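Local coordinates for protein diphosphomevalonate decarboxylase, putative (Trypanosoma brucei, PDB 2HKE) that probably catalyses the ATP-dependent decarboxylation of (R)-5-diphosphomevalonate to isopentenyl diphosphate, a precursor of isoprenoids and sterols, at residues T62-N66 against G67-D71; S80-L83 against H84-T88; A121-A124 against A125-A129; K369-G372 against P373-L377. The protein carries 1 engineered substitution. One frame throughout, in Å; residues are numbered along the deposited sequence.

Interaction 1: residues T62-N66 against G67-D71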
loop_
_atom_site.group_PDB
_atom_site.type_symbol
_atom_site.label_atom_id
_atom_site.label_comp_id
_atom_site.label_asym_id
_atom_site.label_seq_id
_atom_site.Cartn_x
_atom_site.Cartn_y
_atom_site.Cartn_z
ATOM N N THR A 62 24.951 -5.859 -7.516
ATOM C CA THR A 62 24.978 -4.985 -6.359
ATOM C C THR A 62 23.639 -4.325 -6.111
ATOM O O THR A 62 22.826 -4.088 -7.027
ATOM C CB THR A 62 26.030 -3.872 -6.489
ATOM O OG1 THR A 62 25.619 -2.954 -7.506
ATOM C CG2 THR A 62 27.424 -4.441 -6.839
ATOM N N LEU A 63 23.418 -3.996 -4.853
ATOM C CA LEU A 63 22.190 -3.360 -4.449
ATOM C C LEU A 63 22.550 -2.256 -3.478
ATOM O O LEU A 63 23.250 -2.518 -2.522
ATOM C CB LEU A 63 21.315 -4.383 -3.757
ATOM C CG LEU A 63 20.037 -3.871 -3.121
ATOM C CD1 LEU A 63 19.138 -3.250 -4.172
ATOM C CD2 LEU A 63 19.341 -5.073 -2.396
ATOM N N ARG A 64 22.060 -1.051 -3.726
ATOM C CA ARG A 64 22.244 0.082 -2.834
ATOM C C ARG A 64 20.858 0.543 -2.438
ATOM O O ARG A 64 19.998 0.839 -3.304
ATOM C CB ARG A 64 22.996 1.186 -3.547
ATOM C CG ARG A 64 23.588 2.270 -2.615
ATOM C CD ARG A 64 24.446 3.304 -3.422
ATOM N NE ARG A 64 25.744 2.797 -3.824
ATOM C CZ ARG A 64 26.826 2.755 -3.039
ATOM N NH1 ARG A 64 26.782 3.180 -1.776
ATOM N NH2 ARG A 64 27.960 2.279 -3.523
ATOM N N LEU A 65 20.610 0.536 -1.135
ATOM C CA LEU A 65 19.340 0.971 -0.573
ATOM C C LEU A 65 19.595 2.189 0.299
ATOM O O LEU A 65 20.336 2.097 1.283
ATOM C CB LEU A 65 18.719 -0.108 0.304
ATOM C CG LEU A 65 18.540 -1.508 -0.261
ATOM C CD1 LEU A 65 17.961 -2.409 0.820
ATOM C CD2 LEU A 65 17.631 -1.469 -1.484
ATOM N N ASN A 66 18.951 3.294 -0.045
ATOM C CA ASN A 66 19.020 4.520 0.734
ATOM C C ASN A 66 20.452 4.995 0.899
ATOM O O ASN A 66 20.843 5.412 1.993
ATOM C CB ASN A 66 18.384 4.290 2.106
ATOM C CG ASN A 66 16.977 3.736 2.016
ATOM O OD1 ASN A 66 16.216 4.094 1.112
ATOM N ND2 ASN A 66 16.618 2.856 2.960
ATOM N N GLY A 67 21.226 4.895 -0.180
ATOM C CA GLY A 67 22.643 5.243 -0.187
ATOM C C GLY A 67 23.634 4.228 0.374
ATOM O O GLY A 67 24.857 4.417 0.247
ATOM N N THR A 68 23.127 3.164 0.998
ATOM C CA THR A 68 23.976 2.142 1.620
ATOM C C THR A 68 24.026 0.842 0.831
ATOM O O THR A 68 22.985 0.258 0.552
ATOM C CB THR A 68 23.478 1.831 3.029
ATOM O OG1 THR A 68 23.382 3.072 3.753
ATOM C CG2 THR A 68 24.448 0.873 3.750
ATOM N N GLU A 69 25.229 0.403 0.475
ATOM C CA GLU A 69 25.361 -0.847 -0.244
ATOM C C GLU A 69 25.071 -2.023 0.686
ATOM O O GLU A 69 25.574 -2.117 1.811
ATOM C CB GLU A 69 26.715 -0.981 -0.971
ATOM C CG GLU A 69 26.752 -2.258 -1.831
ATOM C CD GLU A 69 28.061 -2.516 -2.522
ATOM O OE1 GLU A 69 28.944 -1.612 -2.482
ATOM O OE2 GLU A 69 28.201 -3.631 -3.100
ATOM N N VAL A 70 24.248 -2.933 0.176
ATOM C CA VAL A 70 23.721 -4.051 0.919
ATOM C C VAL A 70 24.215 -5.360 0.259
ATOM O O VAL A 70 24.487 -5.349 -0.930
ATOM C CB VAL A 70 22.183 -3.852 0.894
ATOM C CG1 VAL A 70 21.406 -5.118 0.605
ATOM C CG2 VAL A 70 21.755 -3.085 2.140
ATOM N N ASP A 71 24.351 -6.452 1.017
ATOM C CA ASP A 71 24.816 -7.728 0.442
ATOM C C ASP A 71 23.621 -8.436 -0.227
ATOM O O ASP A 71 22.684 -8.826 0.469
ATOM C CB ASP A 71 25.414 -8.658 1.518
ATOM C CG ASP A 71 26.125 -9.915 0.919
ATOM O OD1 ASP A 71 26.051 -10.175 -0.291
ATOM O OD2 ASP A 71 26.809 -10.629 1.687
HETATM O O HOH W 1 25.715 -4.763 -3.192
HETATM O O HOH W 2 20.534 4.130 -2.771
HETATM O O HOH W 3 21.104 4.134 4.946
#

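Interaction 2: residues S80-L83 against H84-T88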
loop_
_atom_site.group_PDB
_atom_site.type_symbol
_atom_site.label_atom_id
_atom_site.label_comp_id
_atom_site.label_asym_id
_atom_site.label_seq_id
_atom_site.Cartn_x
_atom_site.Cartn_y
_atom_site.Cartn_z
ATOM N N SER A 80 15.578 -13.782 -5.160
ATOM C CA SER A 80 14.423 -14.455 -5.752
ATOM C C SER A 80 13.958 -13.772 -7.040
ATOM O O SER A 80 13.677 -14.426 -8.060
ATOM C CB SER A 80 13.280 -14.555 -4.724
ATOM O OG SER A 80 12.197 -15.327 -5.225
ATOM N N MET A 81 13.864 -12.459 -7.003
ATOM C CA MET A 81 13.463 -11.696 -8.189
ATOM C C MET A 81 14.482 -11.911 -9.310
ATOM O O MET A 81 14.119 -12.226 -10.461
ATOM C CB MET A 81 13.312 -10.206 -7.850
ATOM C CG MET A 81 12.114 -9.982 -6.918
ATOM S SD MET A 81 12.161 -8.267 -6.314
ATOM C CE MET A 81 11.579 -7.442 -7.774
ATOM N N LEU A 82 15.729 -11.793 -8.958
ATOM C CA LEU A 82 16.808 -11.910 -9.931
ATOM C C LEU A 82 16.894 -13.282 -10.570
ATOM O O LEU A 82 17.144 -13.399 -11.755
ATOM C CB LEU A 82 18.121 -11.540 -9.303
ATOM C CG LEU A 82 18.332 -10.085 -8.951
ATOM C CD1 LEU A 82 19.584 -9.973 -8.074
ATOM C CD2 LEU A 82 18.490 -9.236 -10.210
ATOM N N LEU A 83 16.653 -14.334 -9.802
ATOM C CA LEU A 83 16.595 -15.685 -10.395
ATOM C C LEU A 83 15.492 -15.818 -11.412
ATOM O O LEU A 83 15.703 -16.390 -12.517
ATOM C CB LEU A 83 16.384 -16.754 -9.301
ATOM C CG LEU A 83 17.528 -17.038 -8.345
ATOM C CD1 LEU A 83 17.011 -17.971 -7.249
ATOM C CD2 LEU A 83 18.734 -17.656 -9.076
ATOM N N HIS A 84 14.292 -15.364 -11.054
ATOM C CA HIS A 84 13.158 -15.445 -11.954
ATOM C C HIS A 84 13.404 -14.559 -13.191
ATOM O O HIS A 84 13.084 -14.941 -14.320
ATOM C CB HIS A 84 11.870 -15.046 -11.269
ATOM C CG HIS A 84 10.672 -15.302 -12.111
ATOM N ND1 HIS A 84 10.368 -16.567 -12.573
ATOM C CD2 HIS A 84 9.754 -14.474 -12.641
ATOM C CE1 HIS A 84 9.295 -16.500 -13.340
ATOM N NE2 HIS A 84 8.893 -15.248 -13.388
ATOM N N LEU A 85 14.016 -13.419 -12.957
ATOM C CA LEU A 85 14.240 -12.457 -14.012
ATOM C C LEU A 85 15.167 -13.079 -15.060
ATOM O O LEU A 85 14.896 -13.034 -16.249
ATOM C CB LEU A 85 14.847 -11.203 -13.413
ATOM C CG LEU A 85 15.261 -10.075 -14.332
ATOM C CD1 LEU A 85 14.011 -9.270 -14.840
ATOM C CD2 LEU A 85 16.299 -9.203 -13.587
ATOM N N ARG A 86 16.252 -13.678 -14.599
ATOM C CA ARG A 86 17.235 -14.255 -15.476
ATOM C C ARG A 86 16.843 -15.549 -16.148
ATOM O O ARG A 86 17.523 -15.983 -17.066
ATOM C CB ARG A 86 18.543 -14.455 -14.730
ATOM C CG ARG A 86 19.241 -13.189 -14.433
ATOM C CD ARG A 86 20.619 -13.486 -13.924
ATOM N NE ARG A 86 21.344 -12.242 -13.791
ATOM C CZ ARG A 86 21.708 -11.690 -12.639
ATOM N NH1 ARG A 86 21.445 -12.263 -11.474
ATOM N NH2 ARG A 86 22.351 -10.559 -12.680
ATOM N N SER A 87 15.789 -16.198 -15.679
ATOM C CA SER A 87 15.238 -17.355 -16.366
ATOM C C SER A 87 14.189 -16.995 -17.392
ATOM O O SER A 87 13.601 -17.899 -18.008
ATOM C CB SER A 87 14.637 -18.347 -15.373
ATOM O OG SER A 87 13.444 -17.891 -14.790
ATOM N N THR A 88 13.888 -15.698 -17.524
ATOM C CA THR A 88 12.856 -15.239 -18.430
ATOM C C THR A 88 13.367 -14.094 -19.268
ATOM O O THR A 88 12.635 -13.191 -19.607
ATOM C CB THR A 88 11.583 -14.865 -17.634
ATOM O OG1 THR A 88 11.879 -13.803 -16.702
ATOM C CG2 THR A 88 11.031 -16.105 -16.892
#

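Interaction 3: residues A121-A124 against A125-A129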
loop_
_atom_site.group_PDB
_atom_site.type_symbol
_atom_site.label_atom_id
_atom_site.label_comp_id
_atom_site.label_asym_id
_atom_site.label_seq_id
_atom_site.Cartn_x
_atom_site.Cartn_y
_atom_site.Cartn_z
ATOM N N ALA A 121 8.944 -0.728 -8.033
ATOM C CA ALA A 121 9.838 0.082 -8.876
ATOM C C ALA A 121 11.037 -0.753 -9.342
ATOM O O ALA A 121 11.461 -0.660 -10.506
ATOM C CB ALA A 121 10.274 1.328 -8.109
ATOM N N MET A 122 11.598 -1.567 -8.452
ATOM C CA MET A 122 12.735 -2.414 -8.819
ATOM C C MET A 122 12.358 -3.476 -9.855
ATOM O O MET A 122 13.106 -3.748 -10.800
ATOM C CB MET A 122 13.297 -3.075 -7.568
ATOM C CG MET A 122 14.557 -3.812 -7.801
ATOM S SD MET A 122 15.124 -4.678 -6.345
ATOM C CE MET A 122 15.089 -3.390 -5.096
ATOM N N SER A 123 11.223 -4.125 -9.632
ATOM C CA SER A 123 10.674 -5.090 -10.623
ATOM C C SER A 123 10.579 -4.477 -12.025
ATOM O O SER A 123 11.091 -5.038 -13.007
ATOM C CB SER A 123 9.253 -5.571 -10.229
ATOM O OG SER A 123 8.688 -6.283 -11.322
ATOM N N ALA A 124 9.946 -3.318 -12.119
ATOM C CA ALA A 124 9.733 -2.681 -13.424
ATOM C C ALA A 124 11.055 -2.261 -14.085
ATOM O O ALA A 124 11.223 -2.461 -15.270
ATOM C CB ALA A 124 8.799 -1.465 -13.316
ATOM N N ALA A 125 11.994 -1.726 -13.296
ATOM C CA ALA A 125 13.307 -1.309 -13.813
ATOM C C ALA A 125 14.092 -2.517 -14.303
ATOM O O ALA A 125 14.702 -2.466 -15.364
ATOM C CB ALA A 125 14.107 -0.527 -12.722
ATOM N N LEU A 126 14.073 -3.613 -13.548
ATOM C CA LEU A 126 14.806 -4.798 -13.901
ATOM C C LEU A 126 14.258 -5.444 -15.167
ATOM O O LEU A 126 15.018 -5.911 -16.010
ATOM C CB LEU A 126 14.791 -5.819 -12.769
ATOM C CG LEU A 126 15.698 -5.507 -11.593
ATOM C CD1 LEU A 126 15.353 -6.383 -10.385
ATOM C CD2 LEU A 126 17.162 -5.645 -12.031
ATOM N N ILE A 127 12.944 -5.501 -15.276
ATOM C CA ILE A 127 12.287 -6.170 -16.398
ATOM C C ILE A 127 12.635 -5.372 -17.678
ATOM O O ILE A 127 12.918 -5.971 -18.687
ATOM C CB ILE A 127 10.764 -6.269 -16.197
ATOM C CG1 ILE A 127 10.424 -7.406 -15.222
ATOM C CG2 ILE A 127 10.027 -6.516 -17.520
ATOM C CD1 ILE A 127 9.045 -7.254 -14.605
ATOM N N ARG A 128 12.627 -4.060 -17.608
ATOM C CA ARG A 128 12.970 -3.251 -18.780
ATOM C C ARG A 128 14.424 -3.473 -19.160
ATOM O O ARG A 128 14.728 -3.801 -20.313
ATOM C CB ARG A 128 12.675 -1.784 -18.588
ATOM C CG ARG A 128 12.881 -1.012 -19.897
ATOM C CD ARG A 128 12.313 0.311 -19.925
ATOM N NE ARG A 128 10.896 0.284 -20.215
ATOM C CZ ARG A 128 10.182 1.370 -20.430
ATOM N NH1 ARG A 128 10.743 2.577 -20.383
ATOM N NH2 ARG A 128 8.900 1.243 -20.662
ATOM N N ALA A 129 15.316 -3.380 -18.181
ATOM C CA ALA A 129 16.761 -3.514 -18.426
ATOM C C ALA A 129 17.158 -4.847 -19.019
ATOM O O ALA A 129 18.015 -4.897 -19.911
ATOM C CB ALA A 129 17.557 -3.292 -17.106
#

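Interaction 4: residues K369-G372 against P373-L377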
loop_
_atom_site.group_PDB
_atom_site.type_symbol
_atom_site.label_atom_id
_atom_site.label_comp_id
_atom_site.label_asym_id
_atom_site.label_seq_id
_atom_site.Cartn_x
_atom_site.Cartn_y
_atom_site.Cartn_z
ATOM N N LYS A 369 5.981 4.824 -13.377
ATOM C CA LYS A 369 6.449 5.800 -14.370
ATOM C C LYS A 369 7.890 5.452 -14.685
ATOM O O LYS A 369 8.649 5.161 -13.784
ATOM C CB LYS A 369 6.352 7.224 -13.811
ATOM C CG LYS A 369 6.455 8.347 -14.862
ATOM C CD LYS A 369 5.952 9.751 -14.371
ATOM C CE LYS A 369 6.641 10.928 -15.161
ATOM N NZ LYS A 369 6.596 12.314 -14.489
ATOM N N TYR A 370 8.264 5.477 -15.967
ATOM C CA TYR A 370 9.652 5.246 -16.406
ATOM C C TYR A 370 10.215 6.629 -16.625
ATOM O O TYR A 370 9.588 7.460 -17.267
ATOM C CB TYR A 370 9.688 4.386 -17.700
ATOM C CG TYR A 370 9.121 3.027 -17.481
ATOM C CD1 TYR A 370 7.758 2.836 -17.475
ATOM C CD2 TYR A 370 9.934 1.964 -17.153
ATOM C CE1 TYR A 370 7.212 1.621 -17.218
ATOM C CE2 TYR A 370 9.400 0.700 -16.886
ATOM C CZ TYR A 370 8.030 0.548 -16.904
ATOM O OH TYR A 370 7.454 -0.652 -16.627
ATOM N N LEU A 371 11.386 6.872 -16.097
ATOM C CA LEU A 371 12.000 8.196 -16.127
ATOM C C LEU A 371 13.209 8.248 -17.056
ATOM O O LEU A 371 13.720 7.230 -17.525
ATOM C CB LEU A 371 12.427 8.573 -14.716
ATOM C CG LEU A 371 11.342 9.115 -13.764
ATOM C CD1 LEU A 371 9.946 8.589 -14.015
ATOM C CD2 LEU A 371 11.806 8.899 -12.316
ATOM N N GLY A 372 13.686 9.460 -17.301
ATOM C CA GLY A 372 14.748 9.637 -18.239
ATOM C C GLY A 372 16.091 9.571 -17.579
ATOM O O GLY A 372 16.204 9.757 -16.364
ATOM N N PRO A 373 17.137 9.351 -18.396
ATOM C CA PRO A 373 18.515 9.272 -17.954
ATOM C C PRO A 373 18.945 10.400 -17.019
ATOM O O PRO A 373 19.868 10.204 -16.229
ATOM C CB PRO A 373 19.311 9.307 -19.271
ATOM C CG PRO A 373 18.316 9.628 -20.349
ATOM C CD PRO A 373 17.026 9.136 -19.854
ATOM N N SER A 374 18.256 11.536 -17.091
ATOM C CA SER A 374 18.532 12.700 -16.242
ATOM C C SER A 374 18.255 12.448 -14.772
ATOM O O SER A 374 18.948 12.991 -13.898
ATOM C CB SER A 374 17.709 13.923 -16.711
ATOM O OG SER A 374 16.403 13.979 -16.123
ATOM N N GLU A 375 17.239 11.620 -14.516
ATOM C CA GLU A 375 16.716 11.378 -13.179
ATOM C C GLU A 375 17.323 10.150 -12.524
ATOM O O GLU A 375 16.932 9.785 -11.422
ATOM C CB GLU A 375 15.205 11.185 -13.251
ATOM C CG GLU A 375 14.501 12.280 -14.009
ATOM C CD GLU A 375 13.113 12.576 -13.462
ATOM O OE1 GLU A 375 12.991 12.923 -12.250
ATOM O OE2 GLU A 375 12.143 12.495 -14.256
ATOM N N SER A 376 18.284 9.530 -13.192
ATOM C CA SER A 376 18.892 8.326 -12.704
ATOM C C SER A 376 19.615 8.535 -11.390
ATOM O O SER A 376 20.168 9.595 -11.142
ATOM C CB SER A 376 19.855 7.787 -13.742
ATOM O OG SER A 376 20.489 6.623 -13.269
ATOM N N LEU A 377 19.612 7.505 -10.557
ATOM C CA LEU A 377 20.343 7.492 -9.293
ATOM C C LEU A 377 21.739 6.964 -9.520
ATOM O O LEU A 377 22.516 6.822 -8.570
ATOM C CB LEU A 377 19.642 6.577 -8.282
ATOM C CG LEU A 377 18.173 6.884 -8.037
ATOM C CD1 LEU A 377 17.552 5.907 -7.037
ATOM C CD2 LEU A 377 18.039 8.307 -7.546
#

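Interaction 1: residues T62-N66 against G67-D71
Leu63 and Val70 lie side by side and point the same way, with CD2 of Leu63 3.6 Å from CG1 of Val70. On the same face Leu65 adds CD1, 4.1 Å from CG2 of Val70. Arg64 and Glu69, a non-hydrogen-bonded antiparallel pair, occupy the other face. The Arg64 chain bends at chi3 (-75°) and swings NH1 back over the turn, where it donates to Gly67 O at 3.1 Å; that oxygen lies in the guanidinium plane, while NH1 stands above the plane of the carbonyl. Glu69 CB lies over one face of the guanidinium, toward its rim; the Glu69 carboxylate is turned 59° from the guanidinium plane. With Glu69 OE1 4.1 Å from Arg64 NH2, the opposite charges may attract, though no N-H points at OE1. Backbone bonds frame these side chains: Val70 N to Leu63 O at 2.9 Å, and a reciprocal pair between Leu65 and Thr68. One water accepts from Leu63 N and lies in reach of Glu69 OE2 and Val70 O, while another joins Asn66 O to Thr68 OG1. Farther out, strand 62-65 runs parallel to strand 97-104, with Leu63 on Ile100 and Leu65 on Ser102; Asn99 takes up the hydroxyl of Thr62. The whole is a tight beta hairpin with a two-residue loop, Asn66-Gly67, both at positive phi, closed by a type I' turn from Leu65 to Thr68.

Interaction 2: residues S80-L83 against H84-T88
His84 opens the last turn of helix 76-86, its N bonded to Ser80 O at 3.2 Å and its CB resting 3.7 Å from Met81 O. The imidazole leads outward from the helix, and Thr88 CG2 lies over one ring face, offset toward the rim. Leu85 comes next: its N donates to Met81 O at 2.8 Å, and its CD2 meets CD2 of Leu82 at 4.0 Å, the two leucines converging on one flank of the helix. Arg86 repeats the i to i+4 bond with Leu82 O. Its chain stays extended from CG to NE and runs back along Leu82, bringing NH1 4.0 Å from Leu82 CB; the guanidinium is held by a salt bridge to Asp61 and a bond to Lys96 O. At Ser87 the regular pattern fades, for its N gives Leu83 O only a weak bond, bent to 134°. Thr88 then carries the chain off the helix, its N bonded to Leu85 O. Helix 76-86 lies against helix 114-130 through Met81 and Leu85, while Met81 and His84 touch Leu142 of helix 136-143, and Leu82 and Arg86 lean on Val98 of strand 97-104.

Interaction 3: residues A121-A124 against A125-A129
Met122 and Leu126 form the apolar pair of this stretch of helix, running side by side in the same direction with CG of Met122 3.7 Å from CD1 of Leu126. Met122 holds CG anti to its backbone N (chi1 -172°), which lays the chain alongside Leu126 before it bends at the sulfur. One residue on, CD1 of Ile127 comes 3.4 Å from OG of Ser123. That hydroxyl has its own partner in Val136 O, so the methyl merely packs against it. The small side chains touch neighbouring elements: Ala121 meets Ala10 and Thr50, Ala125 meets Val8 and Val52, and Ala124 meets Val8 and Val136. This is the long helix 114-130 of the N-terminal domain, packed on the mixed sheet, against strands 5-15 and 48-55, with helices 76-86 and 136-143 beside it, as in the ribosomal protein S5-like half of GHMP kinases. Backbone bonds are those of a regular alpha helix: Ala125 N to Ala121 O at 3.0 Å, Leu126 N to Met122 O at 2.9 Å, Ile127 N to Ser123 O at 3.0 Å and Arg128 N to Ala124 O at 3.2 Å, with N-H...O angles all near 160°. Side-chain carbons crowd the same carbonyls, Leu126 CG lying 3.2 Å from Met122 O and Ile127 CG1 3.3 Å from Ser123 O. Among charged groups, Arg128 leads away from the helix, and its guanidinium makes a cation-pi contact with Tyr370.

Interaction 4: residues K369-G372 against P373-L377
Leu371 and Glu375 meet in a local contact round a chain reversal at the protein surface, where the chain leaves strand 369-371 for the C-terminal segment. Their side chains cross at about a right angle. Leu371 turns CG toward the carboxylate, and the nearest approach is CG to OE2 of Glu375, 3.5 Å; CD2 of Leu371 lies 4.1 Å from Glu375 CD. Nearer the backbone, Glu375 CB comes 4.1 Å from Leu371 CB, which makes this a packing of aliphatic carbons beside a carboxylate rather than a polar bond. A bend at chi2 (-147°) brings the Glu375 carboxylate back across the leucine. Lys369 sends NZ in the same general direction but stops 5.6 Å from Glu375 OE2, a distance at which the opposite charges may attract without contact. The backbone fixes the bend: Glu375 N donates to Gly372 O at 2.8 Å with an N-H...O angle of 161°. Pro373 takes position i+1 of the turn, and its phi of -48° suits the corner. Behind the reversal, Lys369 and Leu371 pair their backbones with Glu9 and Thr7 of strand 5-15, while the chain beyond is tied to strand 48-55 by Leu377 N on Ser51 OG, and Ser376 OG bonds locally to Ile378 N. A hydrogen bond from residue i+3 back to residue i, with proline at i+1, is the mark of a beta turn, here ending the short strand that pairs antiparallel with strand 5-15.

How the interactions relate
Interactions 1, 2 and 3 follow one another along the chain within the N-terminal domain; interaction 4 comes near the C-terminus yet returns to the same sheet that holds the 62-70 hairpin. Helix 114-130 is the common neighbour. Interaction 3 lies about 11 Å from interaction 2 and about 12 Å from interaction 4, between centres, and it touches interaction 1 as well, through Met122 and Leu63. Interactions 2 and 4, about 23 Å apart between centres, do not meet. Helices 76-86 and 114-130 thus pack side by side on the sheet, and strand 369-371, from the far end of the sequence, is added to the sheet of the N-terminal domain by pairing with strand 5-15.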